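Long-range contact in geranyltranstransferase (Methylococcus capsulatus, PDB 3TS7), which probably makes farnesyl diphosphate by joining isopentenyl diphosphate to geranyl diphosphate, a magnesium-dependent step of isoprenoid synthesis: residues B[154-167]-B[182-194]. Sequence-based numbering, arbitrary orientation. Where two conformers were deposited one is given.
Sequences ASGPAGMVGGQAID and NMHIRKTGALIRA
Gly163 brings its bare CA within 3.7 Å of Lys187 N, so that helix 160-168 and helix 177-201 of the all-helical prenyltransferase fold run close together and nearly antiparallel, their local axes 6.6 Å apart. The absence of a CB on Gly163 permits this close approach of the two backbones. Arg186 starts with CB against Gly163 CA and, extended from CG to NE (chi3 175°), carries CG past Ala158 O at 3.6 Å. On this flank, toward the second subunit, whose Met34 packs on Arg186 and Ile166, Arg186 CD rests 3.7 Å from Ile166 CD1. NE then donates to Asn182 OD1 in the guanidinium plane (angle at the hydrogen 160°), which holds the rotation of the guanidinium, while NH1 donates to a water that also bonds Pro157 O and Gly159 O. A leucine in place of Arg186 would probably leave that water without its donor and Asn182 OD1 without its NE partner. Across the helix, in one of the two conformers deposited for Lys187, NZ donates to Gln164 OE1 at 2.8 Å from above the carbonyl plane. Farther along, Ala154 CB packs against Ala190, 3.4 Å from its O, and lies 3.7 Å from Ala194 CB.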
ATOM      1  N   ALA B 154       6.634   2.822  -8.228  1.00 36.33           N
ATOM      2  CA  ALA B 154       5.833   3.951  -8.687  1.00 33.78           C
ATOM      3  C   ALA B 154       4.957   4.610  -7.623  1.00 37.65           C
ATOM      4  O   ALA B 154       4.676   5.810  -7.704  1.00 31.66           O
ATOM      5  CB  ALA B 154       4.980   3.562  -9.902  1.00 34.24           C
ATOM      6  N   SER B 155       4.509   3.839  -6.638  1.00 33.61           N
ATOM      7  CA  SER B 155       3.567   4.364  -5.654  1.00 29.42           C
ATOM      8  C   SER B 155       4.234   4.891  -4.364  1.00 26.79           C
ATOM      9  O   SER B 155       3.600   5.608  -3.620  1.00 32.25           O
ATOM     10  CB  SER B 155       2.535   3.289  -5.290  1.00 32.74           C
ATOM     11  OG  SER B 155       2.001   2.679  -6.464  1.00 41.88           O
ATOM     12  N   GLY B 156       5.484   4.503  -4.116  1.00 27.79           N
ATOM     13  CA  GLY B 156       6.161   4.738  -2.844  1.00 34.64           C
ATOM     14  C   GLY B 156       6.889   6.066  -2.725  1.00 36.96           C
ATOM     15  O   GLY B 156       6.533   7.016  -3.401  1.00 36.27           O
ATOM     16  N   PRO B 157       7.909   6.130  -1.857  1.00 36.11           N
ATOM     17  CA  PRO B 157       8.603   7.399  -1.596  1.00 42.19           C
ATOM     18  C   PRO B 157       9.397   7.926  -2.795  1.00 43.73           C
ATOM     19  O   PRO B 157       9.634   9.120  -2.876  1.00 45.28           O
ATOM     20  CB  PRO B 157       9.552   7.064  -0.439  1.00 42.91           C
ATOM     21  CG  PRO B 157       9.624   5.556  -0.387  1.00 45.22           C
ATOM     22  CD  PRO B 157       8.306   5.071  -0.913  1.00 36.14           C
ATOM     23  N   ALA B 158       9.827   7.049  -3.698  1.00 40.05           N
ATOM     24  CA  ALA B 158      10.560   7.504  -4.877  1.00 39.59           C
ATOM     25  C   ALA B 158       9.613   7.828  -6.037  1.00 40.48           C
ATOM     26  O   ALA B 158      10.019   8.452  -7.025  1.00 44.56           O
ATOM     27  CB  ALA B 158      11.638   6.508  -5.282  1.00 36.39           C
ATOM     28  N   GLY B 159       8.342   7.458  -5.883  1.00 35.03           N
ATOM     29  CA  GLY B 159       7.303   7.809  -6.826  1.00 29.81           C
ATOM     30  C   GLY B 159       6.243   8.729  -6.263  1.00 35.74           C
ATOM     31  O   GLY B 159       6.552   9.792  -5.705  1.00 38.27           O
ATOM     32  N   MET B 160       4.989   8.313  -6.426  1.00 28.46           N
ATOM     33  CA  MET B 160       3.789   9.082  -6.073  1.00 31.23           C
ATOM     34  C   MET B 160       3.769   9.762  -4.688  1.00 39.87           C
ATOM     35  O   MET B 160       3.443  10.965  -4.589  1.00 35.75           O
ATOM     36  CB  MET B 160       2.567   8.174  -6.197  1.00 33.96           C
ATOM     37  CG  MET B 160       1.226   8.867  -6.012  1.00 35.84           C
ATOM     38  SD  MET B 160      -0.105   7.658  -6.153  1.00 42.62           S
ATOM     39  CE  MET B 160       0.086   6.828  -4.563  1.00 40.74           C
ATOM     40  N   VAL B 161       4.107   8.995  -3.640  1.00 37.36           N
ATOM     41  CA  VAL B 161       4.053   9.502  -2.251  1.00 40.09           C
ATOM     42  C   VAL B 161       5.097  10.595  -2.016  1.00 36.29           C
ATOM     43  O   VAL B 161       4.775  11.666  -1.519  1.00 35.90           O
ATOM     44  CB  VAL B 161       4.154   8.347  -1.215  1.00 35.28           C
ATOM     45  CG1 VAL B 161       4.603   8.839   0.164  1.00 42.25           C
ATOM     46  CG2 VAL B 161       2.801   7.663  -1.111  1.00 30.88           C
ATOM     47  N   GLY B 162       6.332  10.322  -2.413  1.00 34.13           N
ATOM     48  CA  GLY B 162       7.397  11.307  -2.346  1.00 42.22           C
ATOM     49  C   GLY B 162       7.134  12.537  -3.200  1.00 37.97           C
ATOM     50  O   GLY B 162       7.515  13.639  -2.827  1.00 35.72           O
ATOM     51  N   GLY B 163       6.455  12.355  -4.330  1.00 41.43           N
ATOM     52  CA  GLY B 163       6.075  13.485  -5.175  1.00 38.31           C
ATOM     53  C   GLY B 163       5.078  14.394  -4.496  1.00 40.91           C
ATOM     54  O   GLY B 163       5.120  15.630  -4.657  1.00 36.61           O
ATOM     55  N   GLN B 164       4.179  13.795  -3.719  1.00 38.51           N
ATOM     56  CA  GLN B 164       3.227  14.577  -2.949  1.00 39.27           C
ATOM     57  C   GLN B 164       3.948  15.339  -1.823  1.00 41.26           C
ATOM     58  O   GLN B 164       3.645  16.512  -1.589  1.00 44.09           O
ATOM     59  CB  GLN B 164       2.055  13.715  -2.438  1.00 42.13           C
ATOM     60  CG  GLN B 164       1.095  14.406  -1.446  1.00 42.28           C
ATOM     61  CD  GLN B 164       0.298  15.590  -1.999  1.00 54.07           C
ATOM     62  OE1 GLN B 164       0.529  16.073  -3.108  1.00 58.36           O
ATOM     63  NE2 GLN B 164      -0.657  16.063  -1.204  1.00 53.56           N
ATOM     64  N   ALA B 165       4.926  14.685  -1.186  1.00 40.81           N
ATOM     65  CA  ALA B 165       5.793  15.327  -0.184  1.00 42.77           C
ATOM     66  C   ALA B 165       6.566  16.517  -0.764  1.00 45.79           C
ATOM     67  O   ALA B 165       6.653  17.566  -0.127  1.00 48.63           O
ATOM     68  CB  ALA B 165       6.762  14.330   0.434  1.00 38.16           C
ATOM     69  N   ILE B 166       7.120  16.350  -1.968  1.00 41.50           N
ATOM     70  CA  ILE B 166       7.830  17.442  -2.652  1.00 44.14           C
ATOM     71  C   ILE B 166       6.878  18.603  -2.980  1.00 43.52           C
ATOM     72  O   ILE B 166       7.213  19.774  -2.775  1.00 45.33           O
ATOM     73  CB  ILE B 166       8.607  16.924  -3.879  1.00 45.33           C
ATOM     74  CG1 ILE B 166       9.714  15.972  -3.411  1.00 42.93           C
ATOM     75  CG2 ILE B 166       9.225  18.086  -4.696  1.00 44.35           C
ATOM     76  CD1 ILE B 166      10.338  15.182  -4.532  1.00 36.92           C
ATOM     77  N   ASP B 167       5.677  18.264  -3.437  1.00 44.03           N
ATOM     78  CA  ASP B 167       4.618  19.229  -3.727  1.00 45.29           C
ATOM     79  C   ASP B 167       4.194  20.077  -2.506  1.00 50.27           C
ATOM     80  O   ASP B 167       3.988  21.293  -2.625  1.00 47.58           O
ATOM     81  CB  ASP B 167       3.416  18.489  -4.309  1.00 45.23           C
ATOM     82  CG  ASP B 167       2.463  19.393  -5.063  1.00 52.52           C
ATOM     83  OD1 ASP B 167       2.713  20.609  -5.177  1.00 65.61           O
ATOM     84  OD2 ASP B 167       1.449  18.874  -5.557  1.00 59.20           O
ATOM     85  N   ASN B 182      10.588  17.433 -12.100  1.00 40.31           N
ATOM     86  CA  ASN B 182      10.908  16.298 -11.214  1.00 45.97           C
ATOM     87  C   ASN B 182       9.796  15.934 -10.234  1.00 45.70           C
ATOM     88  O   ASN B 182       9.511  14.756  -9.987  1.00 44.98           O
ATOM     89  CB  ASN B 182      12.203  16.558 -10.432  1.00 46.80           C
ATOM     90  CG  ASN B 182      12.423  15.538  -9.307  1.00 42.99           C
ATOM     91  OD1 ASN B 182      12.853  14.418  -9.557  1.00 42.84           O
ATOM     92  ND2 ASN B 182      12.136  15.934  -8.074  1.00 44.36           N
ATOM     93  N   MET B 183       9.202  16.969  -9.665  1.00 43.08           N
ATOM     94  CA  MET B 183       8.071  16.850  -8.800  1.00 43.08           C
ATOM     95  C   MET B 183       6.881  16.201  -9.511  1.00 44.81           C
ATOM     96  O   MET B 183       6.256  15.277  -8.971  1.00 38.56           O
ATOM     97  CB  MET B 183       7.678  18.245  -8.360  1.00 40.84           C
ATOM     98  CG  MET B 183       6.787  18.285  -7.190  1.00 41.65           C
ATOM     99  SD  MET B 183       5.414  19.315  -7.590  1.00 75.34           S
ATOM    100  CE  MET B 183       4.286  18.022  -7.940  1.00 33.61           C
ATOM    101  N   HIS B 184       6.563  16.689 -10.709  1.00 38.70           N
ATOM    102  CA  HIS B 184       5.444  16.142 -11.479  1.00 35.87           C
ATOM    103  C   HIS B 184       5.671  14.709 -11.970  1.00 35.00           C
ATOM    104  O   HIS B 184       4.730  13.907 -11.984  1.00 34.93           O
ATOM    105  CB  HIS B 184       5.085  17.049 -12.660  1.00 35.69           C
ATOM    106  CG  HIS B 184       4.268  18.240 -12.284  1.00 38.94           C
ATOM    107  ND1 HIS B 184       3.045  18.138 -11.650  1.00 39.51           N
ATOM    108  CD2 HIS B 184       4.483  19.567 -12.472  1.00 34.31           C
ATOM    109  CE1 HIS B 184       2.545  19.344 -11.455  1.00 37.09           C
ATOM    110  NE2 HIS B 184       3.396  20.229 -11.948  1.00 40.14           N
ATOM    111  N   ILE B 185       6.916  14.414 -12.348  1.00 33.39           N
ATOM    112  CA  ILE B 185       7.379  13.081 -12.768  1.00 37.63           C
ATOM    113  C   ILE B 185       7.180  12.071 -11.629  1.00 39.22           C
ATOM    114  O   ILE B 185       6.698  10.953 -11.853  1.00 35.06           O
ATOM    115  CB  ILE B 185       8.854  13.132 -13.244  1.00 32.39           C
ATOM    116  CG1 ILE B 185       8.944  13.757 -14.643  1.00 47.61           C
ATOM    117  CG2 ILE B 185       9.513  11.743 -13.333  1.00 39.87           C
ATOM    118  CD1 ILE B 185      10.348  14.319 -15.001  1.00 44.84           C
ATOM    119  N   ARG B 186       7.491  12.490 -10.403  1.00 35.59           N
ATOM    120  CA  ARG B 186       7.314  11.612  -9.256  1.00 37.24           C
ATOM    121  C   ARG B 186       5.850  11.498  -8.830  1.00 37.47           C
ATOM    122  O   ARG B 186       5.327  10.366  -8.720  1.00 36.48           O
ATOM    123  CB  ARG B 186       8.217  12.036  -8.089  1.00 31.99           C
ATOM    124  CG  ARG B 186       9.700  11.832  -8.318  1.00 33.19           C
ATOM    125  CD  ARG B 186      10.462  12.801  -7.404  1.00 45.07           C
ATOM    126  NE  ARG B 186      11.910  12.627  -7.444  1.00 47.00           N
ATOM    127  CZ  ARG B 186      12.603  11.874  -6.592  1.00 68.07           C
ATOM    128  NH1 ARG B 186      11.984  11.199  -5.615  1.00 48.78           N
ATOM    129  NH2 ARG B 186      13.922  11.795  -6.722  1.00 57.18           N
ATOM    130  N   LYS B 187       5.191  12.646  -8.635  1.00 35.43           N
ATOM    131  CA  LYS B 187       3.816  12.707  -8.114  0.50 33.76           C
ATOM    132  C   LYS B 187       2.772  12.040  -9.011  1.00 38.34           C
ATOM    133  O   LYS B 187       1.835  11.408  -8.517  1.00 36.03           O
ATOM    134  CB  LYS B 187       3.395  14.160  -7.822  0.50 29.86           C
ATOM    135  CG  LYS B 187       1.905  14.350  -7.441  0.50 36.09           C
ATOM    136  CD  LYS B 187       1.655  15.585  -6.585  0.50 33.64           C
ATOM    137  CE  LYS B 187       0.165  15.930  -6.522  0.50 42.15           C
ATOM    138  NZ  LYS B 187      -0.580  15.152  -5.489  0.50 36.20           N
ATOM    139  N   THR B 188       2.925  12.216 -10.319  1.00 34.68           N
ATOM    140  CA  THR B 188       1.897  11.851 -11.290  1.00 41.11           C
ATOM    141  C   THR B 188       2.479  10.915 -12.341  1.00 41.38           C
ATOM    142  O   THR B 188       1.843   9.943 -12.761  1.00 37.07           O
ATOM    143  CB  THR B 188       1.324  13.138 -11.957  1.00 46.39           C
ATOM    144  OG1 THR B 188       0.808  14.009 -10.937  1.00 50.41           O
ATOM    145  CG2 THR B 188       0.211  12.830 -12.942  1.00 49.49           C
ATOM    146  N   GLY B 189       3.704  11.221 -12.752  1.00 37.57           N
ATOM    147  CA  GLY B 189       4.333  10.510 -13.850  1.00 32.62           C
ATOM    148  C   GLY B 189       4.604   9.045 -13.583  1.00 33.63           C
ATOM    149  O   GLY B 189       4.363   8.215 -14.457  1.00 32.11           O
ATOM    150  N   ALA B 190       5.083   8.715 -12.379  1.00 29.17           N
ATOM    151  CA  ALA B 190       5.493   7.342 -12.079  1.00 27.41           C
ATOM    152  C   ALA B 190       4.315   6.371 -12.226  1.00 31.28           C
ATOM    153  O   ALA B 190       4.478   5.303 -12.816  1.00 32.49           O
ATOM    154  CB  ALA B 190       6.156   7.236 -10.684  1.00 32.81           C
ATOM    155  N   LEU B 191       3.130   6.762 -11.750  1.00 33.45           N
ATOM    156  CA  LEU B 191       1.971   5.859 -11.801  1.00 30.99           C
ATOM    157  C   LEU B 191       1.409   5.733 -13.222  1.00 35.68           C
ATOM    158  O   LEU B 191       0.862   4.692 -13.584  1.00 35.02           O
ATOM    159  CB  LEU B 191       0.862   6.279 -10.822  1.00 31.77           C
ATOM    160  CG  LEU B 191      -0.252   5.255 -10.542  1.00 35.94           C
ATOM    161  CD1 LEU B 191       0.326   3.955  -9.979  1.00 40.87           C
ATOM    162  CD2 LEU B 191      -1.351   5.821  -9.640  1.00 34.00           C
ATOM    163  N   ILE B 192       1.543   6.791 -14.021  1.00 32.94           N
ATOM    164  CA  ILE B 192       1.128   6.749 -15.430  1.00 32.60           C
ATOM    165  C   ILE B 192       2.044   5.814 -16.207  1.00 28.87           C
ATOM    166  O   ILE B 192       1.571   4.961 -16.965  1.00 31.08           O
ATOM    167  CB  ILE B 192       1.097   8.178 -16.049  1.00 35.12           C
ATOM    168  CG1 ILE B 192      -0.176   8.900 -15.598  1.00 35.10           C
ATOM    169  CG2 ILE B 192       1.157   8.133 -17.574  1.00 34.02           C
ATOM    170  CD1 ILE B 192      -0.063  10.411 -15.675  1.00 38.47           C
ATOM    171  N   ARG B 193       3.354   5.941 -15.999  1.00 23.55           N
ATOM    172  CA  ARG B 193       4.308   5.040 -16.618  1.00 26.66           C
ATOM    173  C   ARG B 193       4.126   3.613 -16.130  1.00 35.59           C
ATOM    174  O   ARG B 193       4.336   2.673 -16.901  1.00 34.04           O
ATOM    175  CB  ARG B 193       5.742   5.487 -16.343  1.00 28.34           C
ATOM    176  CG  ARG B 193       6.070   6.859 -17.009  1.00 27.42           C
ATOM    177  CD  ARG B 193       7.235   7.505 -16.343  1.00 31.42           C
ATOM    178  NE  ARG B 193       8.494   6.920 -16.780  1.00 29.63           N
ATOM    179  CZ  ARG B 193       9.686   7.442 -16.514  1.00 37.51           C
ATOM    180  NH1 ARG B 193      10.773   6.856 -16.972  1.00 34.78           N
ATOM    181  NH2 ARG B 193       9.788   8.561 -15.791  1.00 41.48           N
ATOM    182  N   ALA B 194       3.732   3.448 -14.861  1.00 28.31           N
ATOM    183  CA  ALA B 194       3.474   2.082 -14.336  1.00 26.32           C
ATOM    184  C   ALA B 194       2.338   1.462 -15.099  1.00 24.91           C
ATOM    185  O   ALA B 194       2.402   0.288 -15.414  1.00 28.08           O
ATOM    186  CB  ALA B 194       3.130   2.116 -12.823  1.00 29.02           C
TER
HETATM  187  O   HOH W   1       9.355  10.712  -4.956  1.00 36.08           O